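Local coordinates for protein DNA ligase (PDB 3GDE) that probably seals nicks in double-stranded DNA during replication, recombination and repair, using ATP and releasing AMP and diphosphate, at residues Ala31-Ile36 and Tyr43-Phe48; Asp177-Ala182 and Arg202-Ala207; Leu23-Arg28 and Leu168-Gly173. One frame throughout, in Å; residues are numbered along the deposited sequence.

In the fold
All three interactions lie in the helical N-terminal part of the ligase, away from the predicted adenylation residue Lys252 and the ATP-binding residues. Interactions 1 and 3 both use helix 22-34, interactions 2 and 3 both use helix 172-182, and interaction 1 is nested inside the loop that interaction 3 closes. The centres of interactions 1 and 2 are about 9 Å apart, and that of interaction 3 is about 13 Å from either. Interactions 1 and 2 touch through a probable hydrogen bond, Gln34 NE2 to Ala182 O at 2.8 Å, and through Val46 CG2 against Ala204 CB at 3.7 Å. Interactions 2 and 3 meet where Ala178 CB lies 3.6 Å from Thr26 O.

Interaction 1: Ala31-Ile36 and Tyr43-Phe48; sequences AFLQKI and YDVVLF
Phe32 meets Val45 with the edge of its ring: CE2 comes to 3.9 Å from Val45 CG1, and the methyl lies near the ring plane, not over a face. The ring gets there because CG is set anti to the backbone N (chi1 -167°), which carries it toward helix 39-49, and the two side chains cross at about a right angle. It also stacks with the ring of Phe12. Leu33, next in line, leaves its CA at an angle to the opposing helix but brings CD1 round to touch two valines, Val45 CG1 at 3.9 Å and Val46 CG2 at 4.2 Å. Leu33 and Val45 slide past each other in opposite directions. Both of the leucine's torsions lie off the usual staggered positions, and Ile179 packs on the same side chain from helix 172-182. After the helix ends, Ile36 still points inward and sets CD1 4.3 Å from Val45 CG2. Val45 thus splits its branches, CG1 serving Phe32 and Leu33 and CG2 serving Ile36, while Met4 lies against Phe32, Ile36 and Val45. The contact is wholly apolar and mostly buried, as expected for the inner face of a helical hairpin, here formed by the roughly antiparallel helices 22-34 and 39-49 and the short turn that joins them.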
loop_
_atom_site.group_PDB
_atom_site.type_symbol
_atom_site.label_atom_id
_atom_site.label_comp_id
_atom_site.label_asym_id
_atom_site.label_seq_id
_atom_site.Cartn_x
_atom_site.Cartn_y
_atom_site.Cartn_z
ATOM N N ALA A 31 24.738 -9.562 -0.308
ATOM C CA ALA A 31 25.586 -10.731 -0.028
ATOM C C ALA A 31 24.775 -11.978 0.282
ATOM O O ALA A 31 25.049 -13.043 -0.268
ATOM C CB ALA A 31 26.590 -10.424 1.126
ATOM N N PHE A 32 23.779 -11.842 1.160
ATOM C CA PHE A 32 22.868 -12.946 1.512
ATOM C C PHE A 32 22.090 -13.485 0.313
ATOM O O PHE A 32 22.033 -14.697 0.090
ATOM C CB PHE A 32 21.875 -12.487 2.592
ATOM C CG PHE A 32 21.115 -13.614 3.243
ATOM C CD1 PHE A 32 21.717 -14.405 4.227
ATOM C CD2 PHE A 32 19.788 -13.875 2.887
ATOM C CE1 PHE A 32 21.007 -15.441 4.841
ATOM C CE2 PHE A 32 19.070 -14.921 3.489
ATOM C CZ PHE A 32 19.682 -15.708 4.459
ATOM N N LEU A 33 21.487 -12.570 -0.447
ATOM C CA LEU A 33 20.679 -12.905 -1.621
ATOM C C LEU A 33 21.474 -13.668 -2.692
ATOM O O LEU A 33 20.958 -14.596 -3.315
ATOM C CB LEU A 33 20.082 -11.616 -2.218
ATOM C CG LEU A 33 18.654 -11.112 -1.907
ATOM C CD1 LEU A 33 18.045 -11.541 -0.552
ATOM C CD2 LEU A 33 18.550 -9.608 -2.130
ATOM N N GLN A 34 22.727 -13.265 -2.892
ATOM C CA GLN A 34 23.642 -13.878 -3.864
ATOM C C GLN A 34 23.913 -15.364 -3.681
ATOM O O GLN A 34 24.279 -16.044 -4.640
ATOM C CB GLN A 34 24.999 -13.177 -3.802
ATOM C CG GLN A 34 25.103 -11.995 -4.691
ATOM C CD GLN A 34 26.433 -11.291 -4.565
ATOM O OE1 GLN A 34 27.169 -11.475 -3.585
ATOM N NE2 GLN A 34 26.747 -10.457 -5.554
ATOM N N LYS A 35 23.763 -15.852 -2.450
ATOM C CA LYS A 35 24.182 -17.202 -2.090
ATOM C C LYS A 35 23.006 -18.171 -2.009
ATOM O O LYS A 35 23.167 -19.362 -1.679
ATOM C CB LYS A 35 24.965 -17.162 -0.776
ATOM C CG LYS A 35 26.241 -16.356 -0.874
ATOM C CD LYS A 35 26.909 -16.217 0.473
ATOM C CE LYS A 35 28.135 -15.305 0.391
ATOM N NZ LYS A 35 27.794 -13.967 -0.215
ATOM N N ILE A 36 21.822 -17.661 -2.323
ATOM C CA ILE A 36 20.642 -18.496 -2.398
ATOM C C ILE A 36 20.539 -19.070 -3.816
ATOM O O ILE A 36 20.483 -18.325 -4.798
ATOM C CB ILE A 36 19.365 -17.720 -2.009
ATOM C CG1 ILE A 36 19.571 -17.007 -0.662
ATOM C CG2 ILE A 36 18.170 -18.670 -1.972
ATOM C CD1 ILE A 36 18.510 -15.989 -0.302
ATOM N N TYR A 43 12.814 -15.986 -3.661
ATOM C CA TYR A 43 11.514 -15.335 -3.744
ATOM C C TYR A 43 10.945 -15.067 -2.358
ATOM O O TYR A 43 10.609 -13.931 -2.016
ATOM C CB TYR A 43 10.550 -16.206 -4.556
ATOM C CG TYR A 43 9.194 -15.586 -4.771
ATOM C CD1 TYR A 43 8.923 -14.834 -5.920
ATOM C CD2 TYR A 43 8.176 -15.746 -3.825
ATOM C CE1 TYR A 43 7.669 -14.258 -6.122
ATOM C CE2 TYR A 43 6.924 -15.176 -4.013
ATOM C CZ TYR A 43 6.676 -14.428 -5.164
ATOM O OH TYR A 43 5.432 -13.862 -5.348
ATOM N N ASP A 44 10.849 -16.113 -1.552
ATOM C CA ASP A 44 10.301 -15.969 -0.212
ATOM C C ASP A 44 11.115 -15.011 0.659
ATOM O O ASP A 44 10.542 -14.180 1.353
ATOM C CB ASP A 44 10.163 -17.334 0.461
ATOM C CG ASP A 44 9.021 -18.149 -0.103
ATOM O OD1 ASP A 44 8.056 -17.560 -0.644
ATOM O OD2 ASP A 44 9.084 -19.394 -0.001
ATOM N N VAL A 45 12.439 -15.103 0.602
ATOM C CA VAL A 45 13.292 -14.231 1.426
ATOM C C VAL A 45 13.092 -12.746 1.067
ATOM O O VAL A 45 13.045 -11.893 1.952
ATOM C CB VAL A 45 14.799 -14.663 1.352
ATOM C CG1 VAL A 45 15.735 -13.571 1.874
ATOM C CG2 VAL A 45 15.012 -15.927 2.136
ATOM N N VAL A 46 12.962 -12.453 -0.228
ATOM C CA VAL A 46 12.802 -11.079 -0.681
ATOM C C VAL A 46 11.467 -10.500 -0.178
ATOM O O VAL A 46 11.429 -9.391 0.369
ATOM C CB VAL A 46 12.964 -10.940 -2.224
ATOM C CG1 VAL A 46 12.528 -9.562 -2.693
ATOM C CG2 VAL A 46 14.416 -11.186 -2.621
ATOM N N LEU A 47 10.392 -11.266 -0.349
ATOM C CA LEU A 47 9.105 -10.910 0.236
ATOM C C LEU A 47 9.197 -10.785 1.753
ATOM O O LEU A 47 8.951 -9.705 2.294
ATOM C CB LEU A 47 8.012 -11.900 -0.178
ATOM C CG LEU A 47 7.198 -11.474 -1.404
ATOM C CD1 LEU A 47 8.032 -11.492 -2.672
ATOM C CD2 LEU A 47 5.928 -12.326 -1.572
ATOM N N PHE A 48 9.586 -11.873 2.422
ATOM C CA PHE A 48 9.606 -11.935 3.885
ATOM C C PHE A 48 10.386 -10.803 4.573
ATOM O O PHE A 48 9.936 -10.275 5.587
ATOM C CB PHE A 48 10.098 -13.303 4.388
ATOM C CG PHE A 48 9.176 -14.457 4.044
ATOM C CD1 PHE A 48 7.990 -14.250 3.345
ATOM C CD2 PHE A 48 9.489 -15.746 4.446
ATOM C CE1 PHE A 48 7.147 -15.312 3.033
ATOM C CE2 PHE A 48 8.653 -16.809 4.150
ATOM C CZ PHE A 48 7.486 -16.601 3.433
#

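Interaction 2: Asp177-Ala182 and Arg202-Ala207; sequences DAIARA and RVAVVA
Ile179 and Ala204 bring the two helical segments together, their CA atoms 6.1 Å apart, a close approach made possible by the small side chain on the second helix. Segments 177-182 and 202-207 advance in broadly the same sense, and each keeps regular i to i+4 hydrogen bonding, such as Arg181 N to Asp177 O and Ala207 N to Val203 O. Between the helices the contact rests on a single large side chain facing two alanines one helical turn apart. Ile179 points toward the opposing helix and divides its two branches between them. The longer branch runs over Ala204, with CD1 4.0 Å and CG1 4.1 Å from Ala204 CB. The CG2 methyl, anti to the backbone N while CG1 takes the position beside it (chi1 -72°), reaches the next turn and lies 4.1 Å from Ala207 CB. It also comes to 4.2 Å from Ala204 CA, so the isoleucine rests partly on the backbone of the second helix. This is close helix packing of a bulky residue on a shallow alanine face, within the all-helical DNA-binding part of an ATP-dependent DNA ligase, where helix 187-197 connects the two partners along the chain. An alanine in place of Ile179 would remove both branches and is likely to open a gap over Ala204 and Ala207, leaving the two helices without their bridging side chain. Leu200, near the start of helix 200-216, packs on Ile179 as well, and Phe183 lies against Ala207. At the start of segment 202-207, Arg202 N is hydrogen-bonded to Asp199 OD1, just ahead of the turn that carries Ala204.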
loop_
_atom_site.group_PDB
_atom_site.type_symbol
_atom_site.label_atom_id
_atom_site.label_comp_id
_atom_site.label_asym_id
_atom_site.label_seq_id
_atom_site.Cartn_x
_atom_site.Cartn_y
_atom_site.Cartn_z
ATOM N N ASP A 177 17.910 -1.665 -4.168
ATOM C CA ASP A 177 19.346 -1.437 -4.249
ATOM C C ASP A 177 20.154 -2.711 -3.982
ATOM O O ASP A 177 21.207 -2.925 -4.595
ATOM C CB ASP A 177 19.767 -0.340 -3.261
ATOM C CG ASP A 177 19.318 1.058 -3.684
ATOM O OD1 ASP A 177 18.834 1.233 -4.817
ATOM O OD2 ASP A 177 19.462 1.999 -2.876
ATOM N N ALA A 178 19.657 -3.544 -3.067
ATOM C CA ALA A 178 20.318 -4.791 -2.683
ATOM C C ALA A 178 20.198 -5.842 -3.780
ATOM O O ALA A 178 21.145 -6.586 -4.048
ATOM C CB ALA A 178 19.750 -5.309 -1.374
ATOM N N ILE A 179 19.035 -5.890 -4.422
ATOM C CA ILE A 179 18.815 -6.771 -5.565
ATOM C C ILE A 179 19.684 -6.348 -6.747
ATOM O O ILE A 179 20.248 -7.202 -7.448
ATOM C CB ILE A 179 17.326 -6.823 -5.973
ATOM C CG1 ILE A 179 16.524 -7.623 -4.931
ATOM C CG2 ILE A 179 17.155 -7.442 -7.377
ATOM C CD1 ILE A 179 15.023 -7.332 -4.943
ATOM N N ALA A 180 19.782 -5.036 -6.969
ATOM C CA ALA A 180 20.669 -4.495 -8.001
ATOM C C ALA A 180 22.146 -4.840 -7.733
ATOM O O ALA A 180 22.863 -5.257 -8.640
ATOM C CB ALA A 180 20.480 -2.989 -8.133
ATOM N N ARG A 181 22.581 -4.663 -6.484
ATOM C CA ARG A 181 23.948 -4.956 -6.066
ATOM C C ARG A 181 24.299 -6.445 -6.219
ATOM O O ARG A 181 25.358 -6.781 -6.760
ATOM C CB ARG A 181 24.159 -4.498 -4.619
ATOM C CG ARG A 181 25.606 -4.591 -4.131
ATOM C CD ARG A 181 25.744 -4.045 -2.732
ATOM N NE ARG A 181 27.112 -4.121 -2.233
ATOM C CZ ARG A 181 28.021 -3.159 -2.376
ATOM N NH1 ARG A 181 27.717 -2.036 -3.019
ATOM N NH2 ARG A 181 29.246 -3.323 -1.881
ATOM N N ALA A 182 23.390 -7.317 -5.772
ATOM C CA ALA A 182 23.586 -8.762 -5.758
ATOM C C ALA A 182 23.741 -9.353 -7.150
ATOM O O ALA A 182 24.575 -10.239 -7.369
ATOM C CB ALA A 182 22.420 -9.456 -5.035
ATOM N N ARG A 202 9.545 -11.895 -7.660
ATOM C CA ARG A 202 9.615 -12.202 -9.084
ATOM C C ARG A 202 10.786 -11.471 -9.745
ATOM O O ARG A 202 11.533 -12.059 -10.523
ATOM C CB ARG A 202 8.306 -11.804 -9.774
ATOM C CG ARG A 202 7.854 -12.750 -10.873
ATOM C CD ARG A 202 7.899 -12.164 -12.275
ATOM N NE ARG A 202 6.655 -11.477 -12.586
ATOM C CZ ARG A 202 6.094 -11.377 -13.792
ATOM N NH1 ARG A 202 6.648 -11.941 -14.863
ATOM N NH2 ARG A 202 4.951 -10.702 -13.917
ATOM N N VAL A 203 10.924 -10.187 -9.440
ATOM C CA VAL A 203 12.014 -9.367 -9.967
ATOM C C VAL A 203 13.401 -9.912 -9.564
ATOM O O VAL A 203 14.305 -9.988 -10.403
ATOM C CB VAL A 203 11.833 -7.860 -9.575
ATOM C CG1 VAL A 203 13.089 -7.046 -9.852
ATOM C CG2 VAL A 203 10.659 -7.255 -10.331
ATOM N N ALA A 204 13.558 -10.295 -8.295
ATOM C CA ALA A 204 14.817 -10.850 -7.796
ATOM C C ALA A 204 15.187 -12.136 -8.545
ATOM O O ALA A 204 16.337 -12.309 -8.976
ATOM C CB ALA A 204 14.739 -11.102 -6.305
ATOM N N VAL A 205 14.200 -13.013 -8.726
ATOM C CA VAL A 205 14.409 -14.265 -9.436
ATOM C C VAL A 205 14.841 -14.031 -10.895
ATOM O O VAL A 205 15.708 -14.732 -11.405
ATOM C CB VAL A 205 13.174 -15.197 -9.333
ATOM C CG1 VAL A 205 13.348 -16.469 -10.192
ATOM C CG2 VAL A 205 12.905 -15.564 -7.868
ATOM N N VAL A 206 14.254 -13.040 -11.556
ATOM C CA VAL A 206 14.644 -12.715 -12.926
ATOM C C VAL A 206 16.067 -12.157 -12.930
ATOM O O VAL A 206 16.861 -12.507 -13.800
ATOM C CB VAL A 206 13.637 -11.758 -13.614
ATOM C CG1 VAL A 206 14.160 -11.258 -14.973
ATOM C CG2 VAL A 206 12.303 -12.464 -13.802
ATOM N N ALA A 207 16.386 -11.322 -11.939
ATOM C CA ALA A 207 17.720 -10.752 -11.808
ATOM C C ALA A 207 18.769 -11.831 -11.569
ATOM O O ALA A 207 19.870 -11.722 -12.067
ATOM C CB ALA A 207 17.765 -9.695 -10.694
#

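Interaction 3: Leu23-Arg28 and Leu168-Gly173; sequences LELTAR and LGVGEG
Leu25 carries the contact from helix 22-34, its CD2 methyl meeting a side chain and the backbone, its CD1 methyl the backbone. The apolar touch is made by CD2, which lies 4.2 Å from CG2 of Val170. Contacts with the backbone come next: CD1 sits 3.6 Å from Gly169 O and 4.2 Å from Leu168 O, and CD2 is equally far from Leu168 O, so the isopropyl end rests against two successive carbonyl oxygens of the loop by van der Waals packing alone. With CG anti to the carbonyl carbon (chi1 -74°), the leucine reaches out from the helix to this turn. Gly169 bends with a positive phi of 73°, a left-handed conformation easily taken by glycine, and a CB on it would stand about 4.1 Å from Leu25 CD1. Gly171 then takes the N-cap position as the loop passes into helix 172-182. Around the contact, helix 6-16 packs on both partners, Leu16 against Leu25 and Cys13 against Leu168, while Val170 lies on Met175 of helix 172-182. The backbone of Gly173 is hydrogen-bonded to Pro456, in the loop between strands 446-454 and 461-467 of the C-terminal OB-fold region, joining the helical part to it.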
loop_
_atom_site.group_PDB
_atom_site.type_symbol
_atom_site.label_atom_id
_atom_site.label_comp_id
_atom_site.label_asym_id
_atom_site.label_seq_id
_atom_site.Cartn_x
_atom_site.Cartn_y
_atom_site.Cartn_z
ATOM N N LEU A 23 23.540 1.946 3.528
ATOM C CA LEU A 23 24.511 1.322 2.623
ATOM C C LEU A 23 24.986 -0.029 3.152
ATOM O O LEU A 23 25.056 -1.001 2.413
ATOM C CB LEU A 23 25.697 2.268 2.370
ATOM C CG LEU A 23 25.424 3.417 1.378
ATOM C CD1 LEU A 23 26.572 4.398 1.354
ATOM C CD2 LEU A 23 25.168 2.898 -0.029
ATOM N N GLU A 24 25.275 -0.090 4.442
ATOM C CA GLU A 24 25.644 -1.339 5.096
ATOM C C GLU A 24 24.545 -2.392 5.021
ATOM O O GLU A 24 24.832 -3.562 4.743
ATOM C CB GLU A 24 26.026 -1.091 6.551
ATOM C CG GLU A 24 27.436 -0.578 6.738
ATOM C CD GLU A 24 27.860 -0.610 8.199
ATOM O OE1 GLU A 24 28.604 0.311 8.630
ATOM O OE2 GLU A 24 27.432 -1.552 8.916
ATOM N N LEU A 25 23.301 -1.978 5.266
ATOM C CA LEU A 25 22.137 -2.857 5.123
ATOM C C LEU A 25 22.017 -3.388 3.704
ATOM O O LEU A 25 21.848 -4.593 3.500
ATOM C CB LEU A 25 20.839 -2.144 5.527
ATOM C CG LEU A 25 20.607 -1.934 7.026
ATOM C CD1 LEU A 25 19.495 -0.917 7.246
ATOM C CD2 LEU A 25 20.295 -3.245 7.736
ATOM N N THR A 26 22.121 -2.484 2.732
ATOM C CA THR A 26 22.110 -2.841 1.317
ATOM C C THR A 26 23.164 -3.932 0.983
ATOM O O THR A 26 22.858 -4.924 0.312
ATOM C CB THR A 26 22.299 -1.574 0.434
ATOM O OG1 THR A 26 21.219 -0.664 0.674
ATOM C CG2 THR A 26 22.342 -1.916 -1.055
ATOM N N ALA A 27 24.383 -3.749 1.481
ATOM C CA ALA A 27 25.503 -4.643 1.163
ATOM C C ALA A 27 25.379 -6.019 1.853
ATOM O O ALA A 27 25.611 -7.058 1.230
ATOM C CB ALA A 27 26.850 -3.955 1.488
ATOM N N ARG A 28 24.987 -6.017 3.126
ATOM C CA ARG A 28 24.660 -7.250 3.843
ATOM C C ARG A 28 23.569 -8.062 3.161
ATOM O O ARG A 28 23.703 -9.275 3.005
ATOM C CB ARG A 28 24.248 -6.963 5.287
ATOM C CG ARG A 28 25.370 -6.437 6.160
ATOM C CD ARG A 28 26.358 -7.540 6.495
ATOM N NE ARG A 28 25.945 -8.348 7.640
ATOM C CZ ARG A 28 26.659 -8.485 8.755
ATOM N NH1 ARG A 28 27.835 -7.874 8.879
ATOM N NH2 ARG A 28 26.204 -9.251 9.743
ATOM N N LEU A 168 13.510 -3.934 11.015
ATOM C CA LEU A 168 14.906 -4.122 10.615
ATOM C C LEU A 168 15.480 -2.859 10.006
ATOM O O LEU A 168 16.682 -2.786 9.728
ATOM C CB LEU A 168 15.020 -5.262 9.589
ATOM C CG LEU A 168 14.339 -6.599 9.920
ATOM C CD1 LEU A 168 14.337 -7.537 8.707
ATOM C CD2 LEU A 168 14.994 -7.251 11.133
ATOM N N GLY A 169 14.622 -1.868 9.780
ATOM C CA GLY A 169 15.038 -0.654 9.094
ATOM C C GLY A 169 15.255 -0.877 7.602
ATOM O O GLY A 169 16.028 -0.154 6.967
ATOM N N VAL A 170 14.548 -1.856 7.040
ATOM C CA VAL A 170 14.685 -2.219 5.631
ATOM C C VAL A 170 13.370 -1.950 4.901
ATOM O O VAL A 170 12.325 -2.508 5.237
ATOM C CB VAL A 170 15.093 -3.710 5.459
ATOM C CG1 VAL A 170 15.117 -4.113 3.992
ATOM C CG2 VAL A 170 16.435 -3.990 6.132
ATOM N N GLY A 171 13.427 -1.060 3.923
ATOM C CA GLY A 171 12.263 -0.769 3.108
ATOM C C GLY A 171 12.473 -1.173 1.664
ATOM O O GLY A 171 13.394 -1.939 1.332
ATOM N N GLU A 172 11.606 -0.632 0.817
ATOM C CA GLU A 172 11.563 -0.913 -0.607
ATOM C C GLU A 172 12.832 -0.438 -1.302
ATOM O O GLU A 172 13.355 -1.133 -2.172
ATOM C CB GLU A 172 10.355 -0.189 -1.211
ATOM C CG GLU A 172 9.529 -1.027 -2.158
ATOM C CD GLU A 172 8.456 -1.830 -1.454
ATOM O OE1 GLU A 172 8.796 -2.666 -0.575
ATOM O OE2 GLU A 172 7.261 -1.636 -1.805
ATOM N N GLY A 173 13.316 0.744 -0.907
ATOM C CA GLY A 173 14.514 1.361 -1.479
ATOM C C GLY A 173 15.776 0.539 -1.244
ATOM O O GLY A 173 16.559 0.300 -2.160
#